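Local atomic coordinates of cobalamin biosynthesis protein CobN (PDB entry 7C6O), a protein that probably inserts cobalt into the corrin ring during cobalamin biosynthesis, as the large catalytic subunit of an ATP-dependent cobaltochelatase. Residues S48-D51 with L52-R56; V340-P343 with E344-A347. All blocks are in the same frame, centred on the assembly; numbering follows the deposited sequence.

Contact 1: residues S48-D51 with L52-R56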
ATOM      1  N   SER A  48     -27.573  28.226   1.903  1.00 20.29           N
ATOM      2  CA  SER A  48     -27.300  27.096   1.025  1.00 19.54           C
ATOM      3  C   SER A  48     -26.720  27.636  -0.274  1.00 19.06           C
ATOM      4  O   SER A  48     -27.430  28.278  -1.056  1.00 17.11           O
ATOM      5  CB  SER A  48     -28.567  26.287   0.762  1.00 24.17           C
ATOM      6  OG  SER A  48     -28.366  25.372  -0.303  1.00 26.91           O
ATOM      7  N   ASP A  49     -25.432  27.382  -0.505  1.00 19.01           N
ATOM      8  CA  ASP A  49     -24.813  27.841  -1.743  1.00 22.98           C
ATOM      9  C   ASP A  49     -25.429  27.181  -2.970  1.00 18.77           C
ATOM     10  O   ASP A  49     -25.349  27.746  -4.064  1.00 21.58           O
ATOM     11  CB  ASP A  49     -23.305  27.592  -1.706  1.00 27.09           C
ATOM     12  CG  ASP A  49     -22.585  28.526  -0.749  1.00 29.76           C
ATOM     13  OD1 ASP A  49     -23.068  29.662  -0.543  1.00 29.83           O
ATOM     14  OD2 ASP A  49     -21.537  28.126  -0.203  1.00 31.15           O
ATOM     15  N   THR A  50     -26.043  26.005  -2.809  1.00 16.53           N
ATOM     16  CA  THR A  50     -26.764  25.393  -3.921  1.00 19.08           C
ATOM     17  C   THR A  50     -27.883  26.305  -4.413  1.00 18.37           C
ATOM     18  O   THR A  50     -28.090  26.444  -5.624  1.00 19.61           O
ATOM     19  CB  THR A  50     -27.316  24.032  -3.497  1.00 22.34           C
ATOM     20  OG1 THR A  50     -26.234  23.197  -3.063  1.00 22.89           O
ATOM     21  CG2 THR A  50     -28.032  23.354  -4.658  1.00 20.80           C
ATOM     22  N   ASP A  51     -28.608  26.941  -3.485  1.00 16.49           N
ATOM     23  CA  ASP A  51     -29.619  27.928  -3.863  1.00 17.83           C
ATOM     24  C   ASP A  51     -29.015  29.030  -4.722  1.00 18.11           C
ATOM     25  O   ASP A  51     -29.561  29.391  -5.772  1.00 18.08           O
ATOM     26  CB  ASP A  51     -30.257  28.545  -2.614  1.00 15.74           C
ATOM     27  CG  ASP A  51     -31.079  27.555  -1.815  1.00 20.05           C
ATOM     28  OD1 ASP A  51     -31.336  26.439  -2.310  1.00 19.09           O
ATOM     29  OD2 ASP A  51     -31.469  27.905  -0.679  1.00 17.91           O
ATOM     30  N   LEU A  52     -27.882  29.583  -4.282  1.00 16.11           N
ATOM     31  CA  LEU A  52     -27.289  30.719  -4.977  1.00 17.28           C
ATOM     32  C   LEU A  52     -26.785  30.321  -6.358  1.00 16.26           C
ATOM     33  O   LEU A  52     -26.904  31.095  -7.315  1.00 15.62           O
ATOM     34  CB  LEU A  52     -26.157  31.310  -4.136  1.00 17.36           C
ATOM     35  CG  LEU A  52     -26.513  31.583  -2.672  1.00 18.48           C
ATOM     36  CD1 LEU A  52     -25.363  32.265  -1.939  1.00 18.69           C
ATOM     37  CD2 LEU A  52     -27.789  32.410  -2.565  1.00 17.13           C
ATOM     38  N   ILE A  53     -26.224  29.117  -6.483  1.00 16.25           N
ATOM     39  CA  ILE A  53     -25.755  28.653  -7.783  1.00 19.10           C
ATOM     40  C   ILE A  53     -26.937  28.377  -8.705  1.00 18.31           C
ATOM     41  O   ILE A  53     -26.898  28.698  -9.899  1.00 20.51           O
ATOM     42  CB  ILE A  53     -24.852  27.418  -7.616  1.00 17.46           C
ATOM     43  CG1 ILE A  53     -23.627  27.775  -6.767  1.00 20.31           C
ATOM     44  CG2 ILE A  53     -24.415  26.883  -8.972  1.00 18.59           C
ATOM     45  CD1 ILE A  53     -22.753  26.589  -6.420  1.00 24.39           C
ATOM     46  N   SER A  54     -28.008  27.787  -8.166  1.00 17.46           N
ATOM     47  CA  SER A  54     -29.226  27.594  -8.947  1.00 18.18           C
ATOM     48  C   SER A  54     -29.770  28.922  -9.452  1.00 18.62           C
ATOM     49  O   SER A  54     -30.230  29.021 -10.596  1.00 19.63           O
ATOM     50  CB  SER A  54     -30.285  26.874  -8.110  1.00 16.13           C
ATOM     51  OG  SER A  54     -29.886  25.552  -7.788  1.00 17.52           O
ATOM     52  N   ALA A  55     -29.738  29.954  -8.606  1.00 18.25           N
ATOM     53  CA  ALA A  55     -30.179  31.277  -9.035  1.00 18.34           C
ATOM     54  C   ALA A  55     -29.285  31.818 -10.143  1.00 20.22           C
ATOM     55  O   ALA A  55     -29.773  32.415 -11.110  1.00 19.46           O
ATOM     56  CB  ALA A  55     -30.200  32.233  -7.842  1.00 17.09           C
ATOM     57  N   ARG A  56     -27.970  31.614 -10.020  1.00 21.59           N
ATOM     58  CA  ARG A  56     -27.052  32.023 -11.078  1.00 22.49           C
ATOM     59  C   ARG A  56     -27.328  31.261 -12.369  1.00 23.46           C
ATOM     60  O   ARG A  56     -27.366  31.855 -13.453  1.00 28.46           O
ATOM     61  CB  ARG A  56     -25.605  31.811 -10.630  1.00 22.71           C
ATOM     62  CG  ARG A  56     -24.563  32.270 -11.640  1.00 23.46           C
ATOM     63  CD  ARG A  56     -23.154  32.038 -11.120  1.00 26.78           C
ATOM     64  NE  ARG A  56     -22.819  30.618 -11.062  1.00 31.47           N
ATOM     65  CZ  ARG A  56     -21.707  30.132 -10.522  1.00 34.30           C
ATOM     66  NH1 ARG A  56     -20.816  30.953  -9.984  1.00 36.04           N
ATOM     67  NH2 ARG A  56     -21.483  28.824 -10.518  1.00 35.60           N
TER
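Asp49 and Leu52 meet in the first turn of helix 49-58, the helix of a beta-alpha-beta unit whose strands 42-46 and 62-65 lie side by side in a parallel sheet. Their side chains cross at a slant: CD1 of Leu52 comes to 3.7 Å from OD1 of Asp49, a methyl beside a carboxylate oxygen. That oxygen is taken by Asn66, and OD2 by Arg69 in a salt bridge; both partners come from the loop after strand 62-65. Leu52 has CG beside its backbone N (chi1 -49°) and packs on Leu44 and Trp64, against the two strands. Ile53 CG1 rests 3.2 Å from Asp49 O, the same carbonyl that receives Ile53 N at 2.9 Å. The Asp51 side chain leaves the helix on a different side, its OD2 held by Ser46 OG and in a salt bridge to Arg88. Ser48, at the N-cap, has its backbone N bonded to that same Ser46 OG. Ser54 OG turns beside its own backbone N (chi1 -66°); it bonds to Leu201 O and also stands 3.0 Å from Thr50 O. Ser54 N reaches Thr50 O at 2.9 Å, with an N-H...O angle of 164°.

Contact 2: residues V340-P343 with E344-A347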
ATOM      1  N   VAL A 340     -14.522  22.384 -12.752  1.00 22.34           N
ATOM      2  CA  VAL A 340     -14.093  22.649 -14.119  1.00 20.55           C
ATOM      3  C   VAL A 340     -13.287  21.452 -14.603  1.00 19.66           C
ATOM      4  O   VAL A 340     -12.355  21.006 -13.923  1.00 18.36           O
ATOM      5  CB  VAL A 340     -13.274  23.947 -14.202  1.00 24.63           C
ATOM      6  CG1 VAL A 340     -12.870  24.231 -15.631  1.00 24.73           C
ATOM      7  CG2 VAL A 340     -14.072  25.109 -13.627  1.00 28.18           C
ATOM      8  N   ALA A 341     -13.638  20.937 -15.778  1.00 21.25           N
ATOM      9  CA  ALA A 341     -13.067  19.691 -16.261  1.00 21.48           C
ATOM     10  C   ALA A 341     -11.811  19.922 -17.093  1.00 20.57           C
ATOM     11  O   ALA A 341     -11.668  20.938 -17.780  1.00 20.73           O
ATOM     12  CB  ALA A 341     -14.093  18.916 -17.088  1.00 21.13           C
ATOM     13  N   ASP A 342     -10.900  18.948 -17.018  1.00 18.19           N
ATOM     14  CA  ASP A 342      -9.695  18.894 -17.832  1.00 16.38           C
ATOM     15  C   ASP A 342      -9.966  17.951 -18.994  1.00 16.81           C
ATOM     16  O   ASP A 342     -10.068  16.734 -18.776  1.00 14.67           O
ATOM     17  CB  ASP A 342      -8.515  18.394 -16.992  1.00 17.11           C
ATOM     18  CG  ASP A 342      -7.193  18.359 -17.759  1.00 21.29           C
ATOM     19  OD1 ASP A 342      -7.167  17.942 -18.935  1.00 21.84           O
ATOM     20  OD2 ASP A 342      -6.164  18.737 -17.162  1.00 23.73           O
ATOM     21  N   PRO A 343     -10.091  18.449 -20.229  1.00 18.23           N
ATOM     22  CA  PRO A 343     -10.485  17.560 -21.338  1.00 18.27           C
ATOM     23  C   PRO A 343      -9.510  16.420 -21.582  1.00 17.23           C
ATOM     24  O   PRO A 343      -9.934  15.312 -21.932  1.00 18.63           O
ATOM     25  CB  PRO A 343     -10.555  18.514 -22.539  1.00 20.69           C
ATOM     26  CG  PRO A 343     -10.739  19.874 -21.942  1.00 24.05           C
ATOM     27  CD  PRO A 343      -9.975  19.854 -20.656  1.00 19.65           C
ATOM     28  N   GLU A 344      -8.210  16.662 -21.412  1.00 16.52           N
ATOM     29  CA  GLU A 344      -7.237  15.593 -21.614  1.00 16.55           C
ATOM     30  C   GLU A 344      -7.401  14.497 -20.567  1.00 13.52           C
ATOM     31  O   GLU A 344      -7.375  13.306 -20.900  1.00 15.82           O
ATOM     32  CB  GLU A 344      -5.819  16.166 -21.596  1.00 18.65           C
ATOM     33  CG  GLU A 344      -4.734  15.172 -21.990  1.00 18.74           C
ATOM     34  CD  GLU A 344      -4.305  14.284 -20.836  1.00 18.85           C
ATOM     35  OE1 GLU A 344      -4.385  14.736 -19.672  1.00 19.14           O
ATOM     36  OE2 GLU A 344      -3.895  13.132 -21.092  1.00 20.41           O
ATOM     37  N   ARG A 345      -7.580  14.876 -19.298  1.00 14.08           N
ATOM     38  CA  ARG A 345      -7.821  13.874 -18.265  1.00 12.72           C
ATOM     39  C   ARG A 345      -9.185  13.214 -18.430  1.00 17.24           C
ATOM     40  O   ARG A 345      -9.352  12.045 -18.063  1.00 15.74           O
ATOM     41  CB  ARG A 345      -7.694  14.502 -16.878  1.00 12.56           C
ATOM     42  CG  ARG A 345      -6.272  14.906 -16.484  1.00 15.12           C
ATOM     43  CD  ARG A 345      -5.382  13.691 -16.204  1.00 13.22           C
ATOM     44  NE  ARG A 345      -4.774  13.149 -17.418  1.00 13.00           N
ATOM     45  CZ  ARG A 345      -4.050  12.034 -17.459  1.00 16.14           C
ATOM     46  NH1 ARG A 345      -3.843  11.332 -16.353  1.00 12.91           N
ATOM     47  NH2 ARG A 345      -3.534  11.617 -18.609  1.00 15.28           N
ATOM     48  N   CYS A 346     -10.167  13.942 -18.970  1.00 16.94           N
ATOM     49  CA  CYS A 346     -11.439  13.317 -19.316  1.00 15.69           C
ATOM     50  C   CYS A 346     -11.231  12.178 -20.303  1.00 15.50           C
ATOM     51  O   CYS A 346     -11.882  11.131 -20.204  1.00 15.87           O
ATOM     52  CB  CYS A 346     -12.402  14.352 -19.900  1.00 16.08           C
ATOM     53  SG  CYS A 346     -13.173  15.441 -18.685  1.00 18.16           S
ATOM     54  N   ALA A 347     -10.318  12.363 -21.259  1.00 16.46           N
ATOM     55  CA  ALA A 347     -10.038  11.318 -22.237  1.00 18.75           C
ATOM     56  C   ALA A 347      -9.424  10.090 -21.577  1.00 19.62           C
ATOM     57  O   ALA A 347      -9.723   8.954 -21.968  1.00 18.29           O
ATOM     58  CB  ALA A 347      -9.119  11.860 -23.332  1.00 17.18           C
TER
HETATM   59  O   HOH W   1      -4.225  17.181 -18.610  1.00 18.74           O
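Asp342 caps helix 343-361 as the chain leaves edge strand 337-341: its OD1 accepts from Arg345 N at 3.1 Å, with an N-H...O angle of 166°. The N-H comes from above the carboxylate plane, 59° out of it. CG of Asp342 stands anti to its backbone N (chi1 -178°), which swings the carboxylate over the first turn, where Glu344 N also lies 3.0 Å from OD1. Asp342 O takes Cys346 N at 2.8 Å. Alongside the cap, the aliphatic start of Arg345 runs the same way as Asp342, CG to CG 3.8 Å. Arg345 then bends twice into a side-on salt bridge with Glu344: NE meets OE1 at 2.8 Å, and NH2 meets the syn lone pair of OE2, which lies in the guanidinium plane, at 2.9 Å. A water lies within reach of Asp342 OD2 and Glu344 OE1, with more acceptors around it than protons to give. Cys346 SG touches Ala341 CB at 3.9 Å, with Ala210 against both residues. Farther out, Arg293 pairs with Asp342 OD2, and Asp578 with Arg345 NH1. Asp342 OD1 and Glu344 OE1 are 4.3 Å apart; Arg293 and the helix N-terminus probably favour charged Asp342, and Arg345 charged Glu344, easing that approach.

In the fold
Both contacts sit at the N-terminal start of a helix that follows a strand, but in different sheets: contact 1 beside the four-stranded parallel sheet near the N-terminus, contact 2 at the edge of the seven-stranded mixed sheet. Their centres lie 25 Å apart and their nearest atoms about 9 Å, without touching. Contact 1 is the more buried, its apolar side chains set against strands and its charges paired outward with residues beyond the segments; contact 2 is partly exposed and holds an ion pair and an aspartate cap within itself. Leu336, just before strand 337-341, touches Leu52 and Arg56, and Asp332 pairs with Arg56, so the hairpin leading into contact 2 packs on the helix of contact 1.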